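Local coordinates for protein hydrogenase maturation factor (Thermoanaerobacter tengcongensis, PDB 3VTH) that probably uses carbamoyl phosphate and ATP to carbamoylate the C-terminal cysteine of HypE during the maturation of [NiFe]-hydrogenases, at residues Y538-G543 with T591-S596; K549-T554 with K612-E617; D602-L607 with L651-I656; E633-E638 with S670-N675. All blocks are in the same frame, centred on the assembly; numbering follows the deposited sequence.

Contact 1. Residues Y538-G543 with T591-S596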
# COMPACT_ATOMS: atom_id res chain seq x y z
N TYR A 538 4.32 -1.01 -31.99
CA TYR A 538 3.94 -2.37 -31.57
C TYR A 538 4.97 -3.43 -31.97
O TYR A 538 5.40 -3.46 -33.11
CB TYR A 538 2.60 -2.74 -32.20
CG TYR A 538 1.42 -2.08 -31.53
CD1 TYR A 538 1.21 -2.24 -30.16
CD2 TYR A 538 0.51 -1.32 -32.26
CE1 TYR A 538 0.13 -1.65 -29.52
CE2 TYR A 538 -0.58 -0.72 -31.63
CZ TYR A 538 -0.75 -0.90 -30.25
OH TYR A 538 -1.81 -0.34 -29.59
N LYS A 539 5.35 -4.28 -31.01
CA LYS A 539 6.24 -5.41 -31.27
C LYS A 539 5.52 -6.69 -30.92
O LYS A 539 4.74 -6.73 -29.95
CB LYS A 539 7.53 -5.31 -30.42
CG LYS A 539 8.35 -4.03 -30.65
CD LYS A 539 8.93 -4.03 -32.09
CE LYS A 539 9.59 -2.70 -32.40
NZ LYS A 539 9.94 -2.58 -33.86
N PRO A 540 5.79 -7.77 -31.69
CA PRO A 540 5.15 -9.05 -31.42
C PRO A 540 5.74 -9.68 -30.15
O PRO A 540 6.94 -9.56 -29.90
CB PRO A 540 5.50 -9.89 -32.66
CG PRO A 540 6.83 -9.34 -33.13
CD PRO A 540 6.74 -7.84 -32.82
N LEU A 541 4.90 -10.32 -29.36
CA LEU A 541 5.35 -10.99 -28.16
C LEU A 541 4.89 -12.44 -28.27
O LEU A 541 3.71 -12.72 -28.09
CB LEU A 541 4.73 -10.32 -26.93
CG LEU A 541 5.41 -10.54 -25.59
CD1 LEU A 541 6.56 -9.56 -25.48
CD2 LEU A 541 4.42 -10.31 -24.44
N PRO A 542 5.81 -13.35 -28.63
CA PRO A 542 5.46 -14.75 -28.87
C PRO A 542 5.33 -15.53 -27.56
O PRO A 542 6.22 -15.47 -26.71
CB PRO A 542 6.65 -15.27 -29.68
CG PRO A 542 7.80 -14.44 -29.20
CD PRO A 542 7.23 -13.08 -28.93
N GLY A 543 4.21 -16.22 -27.40
CA GLY A 543 3.97 -17.05 -26.23
C GLY A 543 3.11 -16.39 -25.18
O GLY A 543 2.47 -17.08 -24.38
N THR A 591 0.65 -15.00 -30.52
CA THR A 591 1.45 -13.79 -30.55
C THR A 591 0.59 -12.57 -30.22
O THR A 591 -0.46 -12.38 -30.81
CB THR A 591 2.14 -13.67 -31.92
OG1 THR A 591 3.12 -14.71 -32.03
CG2 THR A 591 2.82 -12.32 -32.10
N ALA A 592 1.02 -11.79 -29.23
CA ALA A 592 0.35 -10.54 -28.90
C ALA A 592 1.20 -9.40 -29.43
O ALA A 592 2.40 -9.57 -29.63
CB ALA A 592 0.16 -10.41 -27.38
N TYR A 593 0.59 -8.25 -29.68
CA TYR A 593 1.36 -7.08 -30.06
C TYR A 593 1.34 -6.09 -28.92
O TYR A 593 0.27 -5.84 -28.32
CB TYR A 593 0.81 -6.47 -31.35
CG TYR A 593 1.11 -7.35 -32.53
CD1 TYR A 593 2.30 -7.22 -33.24
CD2 TYR A 593 0.21 -8.34 -32.92
CE1 TYR A 593 2.58 -8.06 -34.34
CE2 TYR A 593 0.48 -9.17 -34.00
CZ TYR A 593 1.66 -9.03 -34.70
OH TYR A 593 1.89 -9.86 -35.77
N VAL A 594 2.51 -5.54 -28.60
CA VAL A 594 2.66 -4.77 -27.35
C VAL A 594 3.32 -3.42 -27.54
O VAL A 594 4.29 -3.27 -28.31
CB VAL A 594 3.45 -5.56 -26.25
CG1 VAL A 594 2.92 -6.98 -26.13
CG2 VAL A 594 4.98 -5.60 -26.58
N SER A 595 2.78 -2.44 -26.83
CA SER A 595 3.42 -1.13 -26.62
C SER A 595 3.56 -1.09 -25.11
O SER A 595 2.58 -0.94 -24.39
CB SER A 595 2.49 0.01 -27.09
OG SER A 595 2.88 1.27 -26.55
N SER A 596 4.78 -1.28 -24.61
CA SER A 596 4.92 -1.53 -23.17
C SER A 596 6.28 -1.10 -22.67
O SER A 596 7.30 -1.58 -23.16
CB SER A 596 4.71 -3.02 -22.88
OG SER A 596 5.15 -3.36 -21.57
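Tyr-538, just before the antiparallel pairing of strands 539-542 and 591-594, turns its ring edge to the partner backbone, CD1 lying 3.6 Å from Val-594 C, while CE1 reaches CB of Ser-595. Its phenol OH goes on to Asp-514. Lys-539 and Val-594 form a hydrogen-bonded pair, with Lys-539 N to Val-594 O at 3.1 Å and Val-594 N to Lys-539 O at 2.9 Å; the amine of Lys-539 meets Asp-648. Pro-540, in a non-hydrogen-bonded pair with Tyr-593, has no N-H to give. Its CB sits 3.7 Å from CG2 of Thr-591 and also touches CE1 of Tyr-593. Leu-541 pairs with Ala-592, its N held 2.6 Å from Ala-592 O, and its side chain crosses that of Val-594 at about a right angle, CB 3.9 Å from CG1, on the face covered by helix 551-559. Pro-542, paired with Thr-591, packs against helix 575-587 on the other face. Because both prolines fall at non-hydrogen-bonded positions, the pairing loses no N-H...O bond to them, and CA-H...O contacts such as Pro-540 CA to Ala-592 O (3.3 Å) supplement the four amide bonds.

Contact 2. Residues K549-T554 with K612-E617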
# COMPACT_ATOMS: atom_id res chain seq x y z
N LYS A 549 8.27 -14.44 -18.11
CA LYS A 549 9.42 -14.98 -17.38
C LYS A 549 10.64 -15.36 -18.24
O LYS A 549 11.78 -15.22 -17.78
CB LYS A 549 8.99 -16.13 -16.46
CG LYS A 549 8.27 -15.62 -15.18
CD LYS A 549 7.32 -16.64 -14.55
CE LYS A 549 8.06 -17.93 -14.16
NZ LYS A 549 7.22 -18.80 -13.29
N LYS A 550 10.41 -15.83 -19.46
CA LYS A 550 11.52 -16.09 -20.39
C LYS A 550 11.76 -14.85 -21.25
O LYS A 550 11.33 -14.78 -22.41
CB LYS A 550 11.24 -17.33 -21.25
CG LYS A 550 11.21 -18.64 -20.45
CD LYS A 550 11.54 -19.83 -21.32
CE LYS A 550 11.99 -21.02 -20.48
NZ LYS A 550 13.12 -21.75 -21.14
N ILE A 551 12.45 -13.86 -20.67
CA ILE A 551 12.54 -12.53 -21.27
C ILE A 551 13.40 -12.44 -22.53
O ILE A 551 13.31 -11.46 -23.25
CB ILE A 551 12.95 -11.43 -20.25
CG1 ILE A 551 14.42 -11.58 -19.83
CG2 ILE A 551 12.00 -11.42 -19.03
CD1 ILE A 551 14.91 -10.41 -18.98
N TYR A 552 14.23 -13.45 -22.79
CA TYR A 552 14.93 -13.47 -24.08
C TYR A 552 13.92 -13.57 -25.23
O TYR A 552 14.20 -13.09 -26.33
CB TYR A 552 16.00 -14.57 -24.14
CG TYR A 552 15.46 -15.98 -24.00
CD1 TYR A 552 15.29 -16.56 -22.74
CD2 TYR A 552 15.12 -16.73 -25.13
CE1 TYR A 552 14.79 -17.86 -22.61
CE2 TYR A 552 14.62 -18.03 -25.01
CZ TYR A 552 14.46 -18.58 -23.76
OH TYR A 552 13.97 -19.86 -23.64
N ARG A 553 12.75 -14.16 -24.97
CA ARG A 553 11.66 -14.21 -25.94
C ARG A 553 11.07 -12.83 -26.20
O ARG A 553 10.66 -12.50 -27.32
CB ARG A 553 10.55 -15.15 -25.47
CG ARG A 553 10.95 -16.62 -25.33
CD ARG A 553 9.82 -17.45 -24.73
NE ARG A 553 8.61 -17.46 -25.57
CZ ARG A 553 8.20 -18.49 -26.30
NH1 ARG A 553 8.87 -19.64 -26.30
NH2 ARG A 553 7.09 -18.39 -27.03
N THR A 554 11.01 -12.02 -25.15
CA THR A 554 10.57 -10.64 -25.28
C THR A 554 11.56 -9.88 -26.14
O THR A 554 11.16 -9.15 -27.05
CB THR A 554 10.41 -9.95 -23.91
OG1 THR A 554 9.29 -10.52 -23.24
CG2 THR A 554 10.15 -8.45 -24.10
N LYS A 612 18.38 -13.68 -18.53
CA LYS A 612 17.63 -14.19 -19.68
C LYS A 612 16.27 -14.71 -19.23
O LYS A 612 15.34 -14.80 -20.03
CB LYS A 612 18.39 -15.29 -20.43
CG LYS A 612 19.76 -14.86 -20.98
CD LYS A 612 19.90 -15.16 -22.49
CE LYS A 612 19.97 -16.66 -22.78
NZ LYS A 612 19.86 -16.93 -24.25
N GLU A 613 16.18 -15.06 -17.95
CA GLU A 613 14.95 -15.55 -17.36
C GLU A 613 14.75 -14.92 -15.99
O GLU A 613 15.71 -14.67 -15.27
CB GLU A 613 14.97 -17.08 -17.25
CG GLU A 613 15.40 -17.78 -18.54
CD GLU A 613 15.20 -19.29 -18.51
OE1 GLU A 613 16.10 -20.00 -19.01
OE2 GLU A 613 14.16 -19.75 -18.00
N VAL A 614 13.50 -14.66 -15.64
CA VAL A 614 13.16 -14.04 -14.36
C VAL A 614 12.20 -14.91 -13.54
O VAL A 614 11.43 -15.71 -14.09
CB VAL A 614 12.59 -12.60 -14.51
CG1 VAL A 614 13.63 -11.67 -15.20
CG2 VAL A 614 11.27 -12.61 -15.27
N LEU A 615 12.25 -14.73 -12.22
CA LEU A 615 11.48 -15.54 -11.27
C LEU A 615 10.17 -14.85 -10.93
O LEU A 615 9.20 -15.51 -10.56
CB LEU A 615 12.31 -15.82 -10.01
CG LEU A 615 13.63 -16.58 -10.26
CD1 LEU A 615 14.47 -16.77 -8.98
CD2 LEU A 615 13.37 -17.93 -10.92
N PHE A 616 10.14 -13.53 -11.08
CA PHE A 616 8.93 -12.75 -10.84
C PHE A 616 8.86 -11.58 -11.81
O PHE A 616 9.88 -11.09 -12.28
CB PHE A 616 8.84 -12.27 -9.38
CG PHE A 616 9.98 -11.37 -8.94
CD1 PHE A 616 11.15 -11.90 -8.41
CD2 PHE A 616 9.87 -9.98 -9.02
CE1 PHE A 616 12.19 -11.07 -7.99
CE2 PHE A 616 10.91 -9.14 -8.61
CZ PHE A 616 12.07 -9.69 -8.09
N GLU A 617 7.64 -11.15 -12.09
CA GLU A 617 7.37 -10.06 -13.03
C GLU A 617 8.06 -8.78 -12.55
O GLU A 617 7.88 -8.36 -11.41
CB GLU A 617 5.85 -9.88 -13.14
CG GLU A 617 5.34 -8.78 -14.08
CD GLU A 617 5.19 -9.23 -15.53
OE1 GLU A 617 6.23 -9.43 -16.22
OE2 GLU A 617 4.03 -9.36 -16.00
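Ile-551 and Tyr-552 both carry chi1 near +60° (71° and 62°), which sets CG1 of Ile-551 3.4 Å from Lys-612 O and CG of Tyr-552 where the ring edge can meet that oxygen. The two segments run in opposite directions where the start of helix 551-559 meets the 612-617 loop, in the second subdomain of the Kae1-like carbamoyltransferase domain; the loop goes on to Glu-617, a residue of the AP2 pocket. Backbone bonds join them: Val-614 N gives to Lys-549 O at 2.8 Å, and Tyr-552 N gives a longer bond, 3.3 Å, to Lys-612 O. That same oxygen lies in the plane of the Tyr-552 ring at its edge, 3.2 Å from CD1. Over a face of the ring comes the ammonium of Lys-612, NZ 4.9 Å from the centroid in a cation-pi contact. The phenol OH takes a bond from Lys-550 NZ and has another partner in Glu-577, a carboxylate that may make the phenol oxygen a better acceptor for the ammonium. Lys-550 and Glu-613 lie side by side in a long salt bridge (NZ to OE2 3.9 Å). Toward helix 619-626, which Ile-551 and Val-614 both touch at Ala-620, CG2 of Ile-551 lies 4.0 Å from CG2 of Val-614.

Contact 3. Residues D602-L607 with L651-I656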
# COMPACT_ATOMS: atom_id res chain seq x y z
N ASP A 602 12.49 -5.16 -20.16
CA ASP A 602 12.89 -6.59 -20.22
C ASP A 602 13.77 -6.89 -21.44
O ASP A 602 14.74 -7.65 -21.35
CB ASP A 602 11.68 -7.52 -20.21
CG ASP A 602 11.00 -7.60 -18.84
OD1 ASP A 602 11.57 -7.11 -17.84
OD2 ASP A 602 9.88 -8.15 -18.79
N ALA A 603 13.42 -6.29 -22.58
CA ALA A 603 14.22 -6.45 -23.81
C ALA A 603 15.67 -5.95 -23.63
O ALA A 603 16.64 -6.62 -24.05
CB ALA A 603 13.54 -5.72 -24.99
N VAL A 604 15.82 -4.78 -23.03
CA VAL A 604 17.15 -4.23 -22.71
C VAL A 604 17.92 -5.15 -21.77
O VAL A 604 19.09 -5.46 -22.02
CB VAL A 604 17.07 -2.81 -22.09
CG1 VAL A 604 18.46 -2.32 -21.64
CG2 VAL A 604 16.43 -1.84 -23.09
N ALA A 605 17.27 -5.58 -20.69
CA ALA A 605 17.96 -6.42 -19.69
C ALA A 605 18.50 -7.72 -20.31
O ALA A 605 19.64 -8.13 -20.04
CB ALA A 605 17.05 -6.72 -18.50
N ALA A 606 17.69 -8.34 -21.17
CA ALA A 606 18.06 -9.57 -21.87
C ALA A 606 19.21 -9.34 -22.87
O ALA A 606 20.15 -10.13 -22.94
CB ALA A 606 16.84 -10.17 -22.60
N LEU A 607 19.11 -8.24 -23.61
CA LEU A 607 20.07 -7.92 -24.66
C LEU A 607 21.44 -7.64 -24.10
O LEU A 607 22.44 -8.00 -24.72
CB LEU A 607 19.59 -6.74 -25.50
CG LEU A 607 18.59 -7.12 -26.60
CD1 LEU A 607 17.94 -5.87 -27.20
CD2 LEU A 607 19.28 -7.95 -27.70
N LEU A 651 14.95 0.78 -32.71
CA LEU A 651 16.02 1.71 -33.12
C LEU A 651 16.95 2.11 -31.96
O LEU A 651 18.15 2.35 -32.15
CB LEU A 651 15.40 2.96 -33.76
CG LEU A 651 14.58 2.70 -35.03
CD1 LEU A 651 13.96 3.98 -35.57
CD2 LEU A 651 15.46 2.02 -36.10
N ILE A 652 16.37 2.17 -30.77
CA ILE A 652 17.09 2.43 -29.54
C ILE A 652 17.85 1.16 -29.13
O ILE A 652 19.02 1.24 -28.73
CB ILE A 652 16.11 2.89 -28.42
CG1 ILE A 652 15.54 4.27 -28.76
CG2 ILE A 652 16.80 2.93 -27.03
CD1 ILE A 652 14.29 4.61 -28.04
N LEU A 653 17.19 -0.00 -29.26
CA LEU A 653 17.85 -1.28 -28.97
C LEU A 653 19.10 -1.50 -29.85
O LEU A 653 20.07 -2.08 -29.39
CB LEU A 653 16.89 -2.48 -29.10
CG LEU A 653 15.73 -2.59 -28.10
CD1 LEU A 653 14.86 -3.80 -28.44
CD2 LEU A 653 16.24 -2.69 -26.66
N ARG A 654 19.07 -1.02 -31.09
CA ARG A 654 20.26 -1.08 -31.97
C ARG A 654 21.48 -0.41 -31.36
O ARG A 654 22.57 -0.97 -31.40
CB ARG A 654 20.01 -0.42 -33.31
CG ARG A 654 19.28 -1.30 -34.25
CD ARG A 654 19.24 -0.73 -35.64
NE ARG A 654 17.99 -1.13 -36.27
CZ ARG A 654 17.60 -0.74 -37.48
NH1 ARG A 654 18.36 0.05 -38.21
NH2 ARG A 654 16.43 -1.16 -37.95
N GLN A 655 21.29 0.80 -30.82
CA GLN A 655 22.38 1.57 -30.21
C GLN A 655 22.85 0.93 -28.89
O GLN A 655 24.04 0.93 -28.58
CB GLN A 655 21.95 3.02 -29.98
CG GLN A 655 21.61 3.83 -31.26
CD GLN A 655 20.71 5.00 -30.96
OE1 GLN A 655 19.48 4.94 -31.18
NE2 GLN A 655 21.28 6.05 -30.39
N ILE A 656 21.90 0.41 -28.12
CA ILE A 656 22.21 -0.31 -26.88
C ILE A 656 23.10 -1.53 -27.13
O ILE A 656 24.11 -1.72 -26.45
CB ILE A 656 20.93 -0.74 -26.15
CG1 ILE A 656 20.29 0.47 -25.47
CG2 ILE A 656 21.24 -1.83 -25.10
CD1 ILE A 656 18.86 0.24 -25.00
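Leu-653 carries most of the contact from helix 649-662, and Ala-603, Val-604 and Leu-607 of the neighbouring helix 597-607 receive it. This is near-parallel helix packing within the second subdomain of the Kae1-like carbamoyltransferase domain: the axes of the two segments come within 10.7 Å of each other and are 24° from alignment. A chi1 of -66° sets CG of Leu-653 anti to its carbonyl carbon and toward the neighbouring helix, which CD1 and CD2 then meet. CD1 rests 4.2 Å from CB of Ala-603. CD2 enters between the other two residues, 3.7 Å from CG2 of Val-604 and 3.6 Å from CD1 of Leu-607, which also touches CD1 of Leu-653 at 3.9 Å. The side chains of the two leucines cross at about a right angle, and the single methyl CD1 of Leu-607 lies against much of the other chain, from CB out to both branches. Phe-558 of helix 551-559 touches both Ala-603 and Leu-653 and extends the apolar cluster.

One turn further on, Ile-656 makes a narrower approach. Its terminal CD1 lies 3.7 Å from CG2 of Val-604, the same methyl that meets Leu-653, here with the Val-604 and Ile-656 side chains at about a right angle. Phe-673 packs on both Val-604 and Ile-656, carrying the apolar layer on to helix 666-692.

All the contacts across this interface are between carbon atoms of buried side chains. Cohesion here therefore comes from dispersion and the exclusion of water, and its specificity from the fit of branched methyls rather than from the direction of polar bonds.

Contact 4. Residues E633-E638 with S670-N675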
# COMPACT_ATOMS: atom_id res chain seq x y z
N GLU A 633 24.39 11.00 -20.49
CA GLU A 633 24.37 10.55 -21.88
C GLU A 633 23.09 9.76 -22.19
O GLU A 633 22.44 9.24 -21.29
CB GLU A 633 25.62 9.74 -22.23
CG GLU A 633 26.95 10.50 -22.06
CD GLU A 633 26.98 11.83 -22.81
OE1 GLU A 633 27.23 12.86 -22.15
OE2 GLU A 633 26.76 11.85 -24.04
N TYR A 634 22.76 9.69 -23.48
CA TYR A 634 21.51 9.04 -23.89
C TYR A 634 21.57 8.61 -25.35
O TYR A 634 22.52 8.93 -26.07
CB TYR A 634 20.31 9.96 -23.63
CG TYR A 634 20.28 11.17 -24.52
CD1 TYR A 634 19.60 11.13 -25.74
CD2 TYR A 634 20.93 12.35 -24.16
CE1 TYR A 634 19.57 12.23 -26.58
CE2 TYR A 634 20.90 13.47 -25.00
CZ TYR A 634 20.21 13.39 -26.21
OH TYR A 634 20.14 14.46 -27.07
N TYR A 635 20.55 7.90 -25.77
CA TYR A 635 20.49 7.37 -27.12
C TYR A 635 19.59 8.23 -28.00
O TYR A 635 18.66 8.87 -27.50
CB TYR A 635 19.97 5.92 -27.08
CG TYR A 635 20.93 4.97 -26.40
CD1 TYR A 635 22.16 4.67 -26.98
CD2 TYR A 635 20.61 4.38 -25.17
CE1 TYR A 635 23.04 3.80 -26.38
CE2 TYR A 635 21.50 3.51 -24.55
CZ TYR A 635 22.72 3.23 -25.17
OH TYR A 635 23.63 2.38 -24.59
N GLU A 636 19.87 8.25 -29.29
CA GLU A 636 19.03 8.91 -30.27
C GLU A 636 17.68 8.19 -30.43
O GLU A 636 17.60 6.95 -30.39
CB GLU A 636 19.76 8.98 -31.61
CG GLU A 636 19.03 9.78 -32.68
CD GLU A 636 19.29 9.26 -34.09
OE1 GLU A 636 19.61 10.08 -34.97
OE2 GLU A 636 19.17 8.03 -34.31
N TYR A 637 16.62 8.97 -30.60
CA TYR A 637 15.29 8.45 -30.92
C TYR A 637 14.65 9.30 -32.01
O TYR A 637 15.09 10.41 -32.30
CB TYR A 637 14.38 8.42 -29.69
CG TYR A 637 14.33 9.75 -28.98
CD1 TYR A 637 13.38 10.72 -29.32
CD2 TYR A 637 15.26 10.04 -27.99
CE1 TYR A 637 13.37 11.95 -28.67
CE2 TYR A 637 15.25 11.24 -27.34
CZ TYR A 637 14.31 12.18 -27.68
OH TYR A 637 14.35 13.35 -27.00
N GLU A 638 13.58 8.75 -32.58
CA GLU A 638 12.88 9.36 -33.68
C GLU A 638 11.40 9.28 -33.33
O GLU A 638 10.94 8.24 -32.85
CB GLU A 638 13.21 8.57 -34.95
CG GLU A 638 12.33 8.84 -36.16
CD GLU A 638 12.80 8.11 -37.40
OE1 GLU A 638 13.73 8.60 -38.07
OE2 GLU A 638 12.23 7.03 -37.71
N SER A 670 22.68 1.17 -18.99
CA SER A 670 21.41 1.32 -18.30
C SER A 670 21.09 2.79 -18.08
O SER A 670 19.96 3.23 -18.31
CB SER A 670 21.44 0.59 -16.96
OG SER A 670 20.19 0.73 -16.31
N ALA A 671 22.08 3.55 -17.63
CA ALA A 671 21.90 4.98 -17.41
C ALA A 671 21.47 5.68 -18.71
O ALA A 671 20.53 6.46 -18.71
CB ALA A 671 23.18 5.61 -16.83
N LYS A 672 22.16 5.36 -19.80
CA LYS A 672 21.84 5.94 -21.12
C LYS A 672 20.42 5.57 -21.56
O LYS A 672 19.70 6.39 -22.15
CB LYS A 672 22.85 5.44 -22.17
CG LYS A 672 24.26 6.05 -22.07
CD LYS A 672 25.18 5.52 -23.20
CE LYS A 672 24.90 6.20 -24.54
NZ LYS A 672 25.87 5.75 -25.57
N PHE A 673 20.03 4.33 -21.31
CA PHE A 673 18.67 3.90 -21.62
C PHE A 673 17.62 4.64 -20.79
O PHE A 673 16.62 5.11 -21.35
CB PHE A 673 18.53 2.37 -21.48
CG PHE A 673 17.11 1.89 -21.48
CD1 PHE A 673 16.31 2.02 -22.61
CD2 PHE A 673 16.57 1.30 -20.34
CE1 PHE A 673 14.97 1.60 -22.60
CE2 PHE A 673 15.24 0.86 -20.32
CZ PHE A 673 14.44 1.01 -21.45
N HIS A 674 17.83 4.75 -19.47
CA HIS A 674 16.88 5.47 -18.59
C HIS A 674 16.73 6.93 -19.07
O HIS A 674 15.62 7.45 -19.19
CB HIS A 674 17.35 5.46 -17.13
CG HIS A 674 17.04 4.19 -16.39
ND1 HIS A 674 17.79 3.04 -16.53
CD2 HIS A 674 16.08 3.90 -15.47
CE1 HIS A 674 17.31 2.10 -15.73
NE2 HIS A 674 16.27 2.60 -15.08
N ASN A 675 17.86 7.56 -19.38
CA ASN A 675 17.86 8.95 -19.84
C ASN A 675 17.12 9.15 -21.16
O ASN A 675 16.49 10.19 -21.38
CB ASN A 675 19.28 9.50 -19.98
CG ASN A 675 19.97 9.69 -18.66
OD1 ASN A 675 19.34 9.86 -17.60
ND2 ASN A 675 21.30 9.65 -18.70
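The loop that leads from helix 619-626 to strand 639-641 packs against the long helix 666-692, and Lys-672 and Asn-675, one turn apart, receive it. The side-chain amide of Asn-675 grips the loop's main chain: ND2 gives a nearly straight bond (173°) to Glu-633 O at 2.9 Å, with that oxygen in the plane of the amide. The same carbonyl also receives the CA-H of Lys-672, with CA 3.4 Å away. Two further bonds fix the rotation of the amide, ND2 to Ser-631 O and OD1 to Tyr-708 OH. Tyr-634 adds its CB, 3.8 Å from CB of Asn-675. Tyr-635 and Lys-672 overlap broadly, their side chains crossing at about a right angle. CB of Lys-672 approaches CE2 of the ring to 3.3 Å; then a bend at chi3 (78°) carries CE over one face in a CH-pi contact, 3.9 Å from the centroid and offset toward the rim. Lysine NZ and tyrosine OH both end on Asp-659 OD2, so the carboxylate ties the two ends together and would balance the ammonium charge. A helix-borne amide holding a loop carbonyl, beside a lysine chain laid over a tyrosine face, is typical of helix-loop packing.

How the contacts relate
The four contacts form a chain of packing through the second Kae1-like subdomain. Contact 1 meets contact 2 through Pro-542 O and Arg-553 NH2, 3.1 Å apart in a probable hydrogen bond, their centres about 14 Å apart. Contact 2 touches contact 3 where Ile-551 CD1 lies 3.6 Å from Asp-602 O, and contact 3 leans on contact 4 with Ile-656 CG1 3.4 Å from Tyr-635 CE2, centres about 11 Å apart. Contacts 1 and 4, at the ends, do not touch. The 612-617 segment of contact 2 reaches the nucleotide pocket through Glu-617, which touches AP2, while the side chains of Val-614, Val-594, Val-604 and Phe-673 stay about 9, 10, 10 and 7 Å from that ligand.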